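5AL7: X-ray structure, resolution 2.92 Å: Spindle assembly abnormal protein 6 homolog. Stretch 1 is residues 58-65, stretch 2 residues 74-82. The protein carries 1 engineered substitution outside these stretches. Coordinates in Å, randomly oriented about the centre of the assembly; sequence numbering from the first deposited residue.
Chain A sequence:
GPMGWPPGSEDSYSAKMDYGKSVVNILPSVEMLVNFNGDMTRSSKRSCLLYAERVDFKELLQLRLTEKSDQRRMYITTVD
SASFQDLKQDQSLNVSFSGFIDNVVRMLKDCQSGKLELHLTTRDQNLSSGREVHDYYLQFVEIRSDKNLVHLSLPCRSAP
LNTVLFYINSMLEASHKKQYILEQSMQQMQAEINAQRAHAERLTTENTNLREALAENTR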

ATOM      1  N   LYS A  58      22.474 -13.162 -12.142  1.00 34.39           N
ATOM      2  CA  LYS A  58      23.740 -12.631 -11.647  1.00 38.47           C
ATOM      3  C   LYS A  58      23.869 -12.782 -10.133  1.00 43.45           C
ATOM      4  O   LYS A  58      22.876 -12.894  -9.424  1.00 54.43           O
ATOM      5  CB  LYS A  58      23.892 -11.165 -12.052  1.00 38.86           C
ATOM      6  CG  LYS A  58      22.871 -10.221 -11.441  1.00 32.22           C
ATOM      7  CD  LYS A  58      23.200  -8.788 -11.830  1.00 43.16           C
ATOM      8  CE  LYS A  58      22.151  -7.796 -11.347  1.00 48.88           C
ATOM      9  NZ  LYS A  58      22.507  -6.389 -11.712  1.00 50.96           N
ATOM     10  N   GLU A  59      25.098 -12.826  -9.643  1.00 41.75           N
ATOM     11  CA  GLU A  59      25.327 -12.907  -8.203  1.00 39.68           C
ATOM     12  C   GLU A  59      24.985 -11.579  -7.565  1.00 33.10           C
ATOM     13  O   GLU A  59      25.765 -10.619  -7.626  1.00 29.35           O
ATOM     14  CB  GLU A  59      26.772 -13.294  -7.893  1.00 39.62           C
ATOM     15  CG  GLU A  59      27.116 -14.668  -8.403  1.00 46.99           C
ATOM     16  CD  GLU A  59      28.561 -14.998  -8.214  1.00 59.29           C
ATOM     17  OE1 GLU A  59      29.361 -14.055  -8.021  1.00 69.29           O
ATOM     18  OE2 GLU A  59      28.902 -16.192  -8.313  1.00 59.19           O
ATOM     19  N   LEU A  60      23.782 -11.513  -7.013  1.00 29.45           N
ATOM     20  CA  LEU A  60      23.335 -10.318  -6.324  1.00 28.45           C
ATOM     21  C   LEU A  60      22.318 -10.665  -5.251  1.00 33.38           C
ATOM     22  O   LEU A  60      21.247 -11.198  -5.539  1.00 42.64           O
ATOM     23  CB  LEU A  60      22.748  -9.317  -7.312  1.00 30.79           C
ATOM     24  CG  LEU A  60      22.329  -7.980  -6.707  1.00 41.23           C
ATOM     25  CD1 LEU A  60      23.515  -7.255  -6.078  1.00 46.57           C
ATOM     26  CD2 LEU A  60      21.704  -7.129  -7.780  1.00 37.78           C
ATOM     27  N   LEU A  61      22.651 -10.333  -4.014  1.00 28.21           N
ATOM     28  CA  LEU A  61      21.775 -10.624  -2.890  1.00 36.82           C
ATOM     29  C   LEU A  61      21.358  -9.358  -2.162  1.00 33.02           C
ATOM     30  O   LEU A  61      22.186  -8.484  -1.884  1.00 30.17           O
ATOM     31  CB  LEU A  61      22.467 -11.561  -1.907  1.00 33.61           C
ATOM     32  CG  LEU A  61      21.764 -11.753  -0.563  1.00 24.86           C
ATOM     33  CD1 LEU A  61      20.539 -12.648  -0.693  1.00 39.25           C
ATOM     34  CD2 LEU A  61      22.735 -12.294   0.447  1.00 24.03           C
ATOM     35  N   GLN A  62      20.074  -9.251  -1.851  1.00 22.73           N
ATOM     36  CA  GLN A  62      19.641  -8.138  -1.024  1.00 33.22           C
ATOM     37  C   GLN A  62      18.772  -8.599   0.133  1.00 29.12           C
ATOM     38  O   GLN A  62      17.862  -9.436  -0.037  1.00 23.94           O
ATOM     39  CB  GLN A  62      18.890  -7.091  -1.838  1.00 37.60           C
ATOM     40  CG  GLN A  62      18.870  -5.742  -1.143  1.00 33.40           C
ATOM     41  CD  GLN A  62      17.899  -4.783  -1.762  1.00 31.23           C
ATOM     42  OE1 GLN A  62      16.689  -4.994  -1.699  1.00 36.03           O
ATOM     43  NE2 GLN A  62      18.411  -3.711  -2.348  1.00 40.35           N
ATOM     44  N   LEU A  63      19.102  -8.077   1.312  1.00 20.84           N
ATOM     45  CA  LEU A  63      18.326  -8.290   2.531  1.00 32.13           C
ATOM     46  C   LEU A  63      17.737  -6.965   2.983  1.00 30.47           C
ATOM     47  O   LEU A  63      18.466  -5.999   3.222  1.00 31.77           O
ATOM     48  CB  LEU A  63      19.178  -8.877   3.658  1.00 20.62           C
ATOM     49  CG  LEU A  63      19.900 -10.205   3.461  1.00 33.65           C
ATOM     50  CD1 LEU A  63      20.845 -10.472   4.622  1.00 38.85           C
ATOM     51  CD2 LEU A  63      18.896 -11.315   3.341  1.00 39.16           C
ATOM     52  N   ARG A  64      16.417  -6.907   3.066  1.00 28.12           N
ATOM     53  CA  ARG A  64      15.749  -5.706   3.538  1.00 35.48           C
ATOM     54  C   ARG A  64      15.119  -5.928   4.892  1.00 33.34           C
ATOM     55  O   ARG A  64      14.426  -6.921   5.125  1.00 40.44           O
ATOM     56  CB  ARG A  64      14.696  -5.235   2.531  1.00 34.96           C
ATOM     57  CG  ARG A  64      15.300  -4.501   1.349  1.00 32.02           C
ATOM     58  CD  ARG A  64      14.245  -4.070   0.367  1.00 22.21           C
ATOM     59  NE  ARG A  64      13.840  -5.191  -0.471  1.00 21.46           N
ATOM     60  CZ  ARG A  64      12.647  -5.760  -0.402  1.00 36.54           C
ATOM     61  NH1 ARG A  64      11.728  -5.279   0.437  1.00 36.97           N
ATOM     62  NH2 ARG A  64      12.368  -6.789  -1.191  1.00 26.32           N
ATOM     63  N   LEU A  65      15.367  -4.981   5.784  1.00 25.44           N
ATOM     64  CA  LEU A  65      14.830  -5.032   7.132  1.00 29.76           C
ATOM     65  C   LEU A  65      13.967  -3.802   7.396  1.00 26.26           C
ATOM     66  O   LEU A  65      14.443  -2.670   7.269  1.00 41.00           O
ATOM     67  CB  LEU A  65      15.975  -5.121   8.133  1.00 39.66           C
ATOM     68  CG  LEU A  65      15.705  -5.555   9.562  1.00 29.40           C
ATOM     69  CD1 LEU A  65      15.401  -7.048   9.619  1.00 26.38           C
ATOM     70  CD2 LEU A  65      16.929  -5.206  10.369  1.00 23.35           C
ATOM     71  N   MET A  74      13.738   1.741   6.948  1.00 20.61           N
ATOM     72  CA  MET A  74      14.306   0.642   6.177  1.00 20.12           C
ATOM     73  C   MET A  74      15.825   0.585   6.181  1.00 34.63           C
ATOM     74  O   MET A  74      16.504   1.597   5.996  1.00 40.42           O
ATOM     75  CB  MET A  74      13.801   0.722   4.737  1.00 42.24           C
ATOM     76  CG  MET A  74      13.919  -0.562   3.949  1.00 46.81           C
ATOM     77  SD  MET A  74      13.135  -0.357   2.352  1.00 32.22           S
ATOM     78  CE  MET A  74      11.411  -0.402   2.829  1.00 30.40           C
ATOM     79  N   TYR A  75      16.343  -0.626   6.350  1.00 35.21           N
ATOM     80  CA  TYR A  75      17.783  -0.888   6.388  1.00 36.21           C
ATOM     81  C   TYR A  75      18.083  -1.961   5.373  1.00 30.61           C
ATOM     82  O   TYR A  75      17.419  -3.002   5.349  1.00 27.02           O
ATOM     83  CB  TYR A  75      18.234  -1.315   7.789  1.00 27.29           C
ATOM     84  CG  TYR A  75      17.744  -0.367   8.847  1.00 20.35           C
ATOM     85  CD1 TYR A  75      18.451   0.788   9.156  1.00 28.14           C
ATOM     86  CD2 TYR A  75      16.551  -0.602   9.504  1.00 20.12           C
ATOM     87  CE1 TYR A  75      17.990   1.674  10.134  1.00 30.88           C
ATOM     88  CE2 TYR A  75      16.085   0.276  10.475  1.00 30.05           C
ATOM     89  CZ  TYR A  75      16.805   1.408  10.786  1.00 27.57           C
ATOM     90  OH  TYR A  75      16.325   2.276  11.738  1.00 36.31           O
ATOM     91  N   ILE A  76      19.015  -1.671   4.475  1.00 23.33           N
ATOM     92  CA  ILE A  76      19.255  -2.552   3.343  1.00 23.82           C
ATOM     93  C   ILE A  76      20.686  -3.039   3.306  1.00 29.56           C
ATOM     94  O   ILE A  76      21.614  -2.246   3.468  1.00 21.11           O
ATOM     95  CB  ILE A  76      18.932  -1.849   2.011  1.00 23.39           C
ATOM     96  CG1 ILE A  76      17.462  -1.439   1.976  1.00 39.40           C
ATOM     97  CG2 ILE A  76      19.276  -2.746   0.837  1.00 27.08           C
ATOM     98  CD1 ILE A  76      17.038  -0.801   0.684  1.00 50.14           C
ATOM     99  N   THR A  77      20.849  -4.344   3.091  1.00 27.49           N
ATOM    100  CA  THR A  77      22.157  -4.945   2.837  1.00 22.99           C
ATOM    101  C   THR A  77      22.226  -5.546   1.441  1.00 24.83           C
ATOM    102  O   THR A  77      21.463  -6.458   1.099  1.00 25.85           O
ATOM    103  CB  THR A  77      22.483  -6.040   3.865  1.00 29.63           C
ATOM    104  OG1 THR A  77      22.766  -5.429   5.129  1.00 52.75           O
ATOM    105  CG2 THR A  77      23.697  -6.804   3.440  1.00 27.33           C
ATOM    106  N   THR A  78      23.138  -5.041   0.622  1.00 33.26           N
ATOM    107  CA  THR A  78      23.269  -5.562  -0.738  1.00 29.06           C
ATOM    108  C   THR A  78      24.672  -6.075  -1.010  1.00 27.04           C
ATOM    109  O   THR A  78      25.636  -5.312  -0.996  1.00 32.58           O
ATOM    110  CB  THR A  78      22.922  -4.493  -1.795  1.00 36.38           C
ATOM    111  OG1 THR A  78      21.710  -3.819  -1.425  1.00 39.28           O
ATOM    112  CG2 THR A  78      22.752  -5.145  -3.162  1.00 28.52           C
ATOM    113  N   VAL A  79      24.791  -7.374  -1.261  1.00 34.34           N
ATOM    114  CA  VAL A  79      26.099  -7.956  -1.541  1.00 45.71           C
ATOM    115  C   VAL A  79      26.119  -8.596  -2.933  1.00 41.08           C
ATOM    116  O   VAL A  79      25.282  -9.437  -3.261  1.00 37.07           O
ATOM    117  CB  VAL A  79      26.524  -8.996  -0.449  1.00 47.12           C
ATOM    118  CG1 VAL A  79      25.355  -9.857  -0.004  1.00 42.40           C
ATOM    119  CG2 VAL A  79      27.701  -9.845  -0.936  1.00 31.03           C
ATOM    120  N   ASP A  80      27.068  -8.160  -3.756  1.00 45.38           N
ATOM    121  CA  ASP A  80      27.261  -8.715  -5.089  1.00 46.94           C
ATOM    122  C   ASP A  80      28.554  -9.533  -5.120  1.00 63.14           C
ATOM    123  O   ASP A  80      29.074  -9.899  -4.071  1.00 75.17           O
ATOM    124  CB  ASP A  80      27.300  -7.607  -6.138  1.00 44.95           C
ATOM    125  CG  ASP A  80      28.345  -6.554  -5.829  1.00 63.66           C
ATOM    126  OD1 ASP A  80      29.537  -6.799  -6.108  1.00 76.75           O
ATOM    127  OD2 ASP A  80      27.975  -5.470  -5.333  1.00 68.66           O
ATOM    128  N   SER A  81      29.068  -9.824  -6.314  1.00 60.38           N
ATOM    129  CA  SER A  81      30.279 -10.641  -6.454  1.00 53.76           C
ATOM    130  C   SER A  81      31.502 -10.031  -5.781  1.00 60.26           C
ATOM    131  O   SER A  81      32.206 -10.709  -5.020  1.00 74.65           O
ATOM    132  CB  SER A  81      30.591 -10.897  -7.929  1.00 50.23           C
ATOM    133  OG  SER A  81      29.632 -11.768  -8.497  1.00 48.83           O
ATOM    134  N   ALA A  82      31.765  -8.763  -6.080  1.00 49.83           N
ATOM    135  CA  ALA A  82      32.926  -8.087  -5.526  1.00 44.23           C
ATOM    136  C   ALA A  82      32.813  -8.000  -3.999  1.00 59.56           C
ATOM    137  O   ALA A  82      33.736  -8.390  -3.263  1.00 73.76           O
ATOM    138  CB  ALA A  82      33.068  -6.704  -6.141  1.00 33.90           C
TER

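The two stretches run side by side as neighbouring antiparallel strands: the angle between their N-to-C directions is 169° and their axes approach to 4.7 Å. The register pairs Leu61 with Val79, Leu63 with Thr77 and Leu65 with Tyr75 as hydrogen-bonded pairs, and each is closed by two reciprocal bonds. Leu61 N donates to Val79 O at 2.9 Å, and Val79 N returns a bond to Leu61 O at 2.9 Å, with N-H...O angles of 164° and 153°. The central pair is the straightest: Leu63 N to Thr77 O and Thr77 N to Leu63 O are both 2.9 Å, at 169° and 176°. Leu65 N to Tyr75 O and Tyr75 N to Leu65 O repeat the 2.9 Å distance, at 163° and 161°. These six bonds satisfy the amide and carbonyl of every residue in the three pairs.

Between them lie the non-hydrogen-bonded pairs Gln62-Thr78 and Arg64-Ile76, whose amides and carbonyls do not bond across this interface. Their CA atoms come closer, 4.5 Å from Gln62 CA to Thr78 CA and 4.7 Å from Arg64 CA to Ile76 CA, against 5.3 Å from Leu61 CA to Val79 CA, 5.1 Å from Leu63 CA to Thr77 CA and 5.1 Å from Leu65 CA to Tyr75 CA in the bonded pairs. Carbonyl oxygens that accept amide protons in the bonded pairs also receive CA-H...O contacts from across the interface. Thr78 CA lies 3.3 Å from Leu61 O and Gln62 CA 3.3 Å from Thr77 O, with angles at hydrogen of 145° and 148°; Ile76 CA approaches Leu63 O at 3.5 Å, and Met74 CA approaches Leu65 O at the same distance.

Side chains alternate between the two faces of the sheet. Leu61, Leu63, Leu65, Tyr75, Thr77 and Val79 share one face. Its tightest apolar pairing is Leu61 CD2 against Val79 CG1, at 3.6 Å, whereas Leu65 CB and Tyr75 CB stand 4.4 Å apart. Thr77 OG1, on this face, finds its hydrogen bond elsewhere in the structure.

The face carrying Gln62, Arg64, Ile76 and Thr78 is more polar. Gln62 NE2 donates to Thr78 OG1, but the bond is weak at 3.4 Å despite an angle of 153°; NE2 also has a partner elsewhere in the structure. The amide's other end, Gln62 OE1, accepts a weak bond from Arg64 NE at 3.1 Å and 134°, linking two residues of the same strand. The aliphatic part of Arg64 packs across the strands, with CG 3.8 Å from Ile76 CG1, while its NH2 is bonded elsewhere. Leu60 also reaches across, its CD1 3.7 Å from Thr78 CG2 and 3.8 Å from Asp80 CB.

Beyond the ladder, Ser81 OG donates to Glu59 OE1 at 2.4 Å, a very short contact whose exact length merits caution at 2.92 Å resolution. Asp80 caps the helix that follows: its OD1 accepts from Ala82 N at 3.0 Å, a weak bond bent to 127°, and Asp80 itself is poorly ordered.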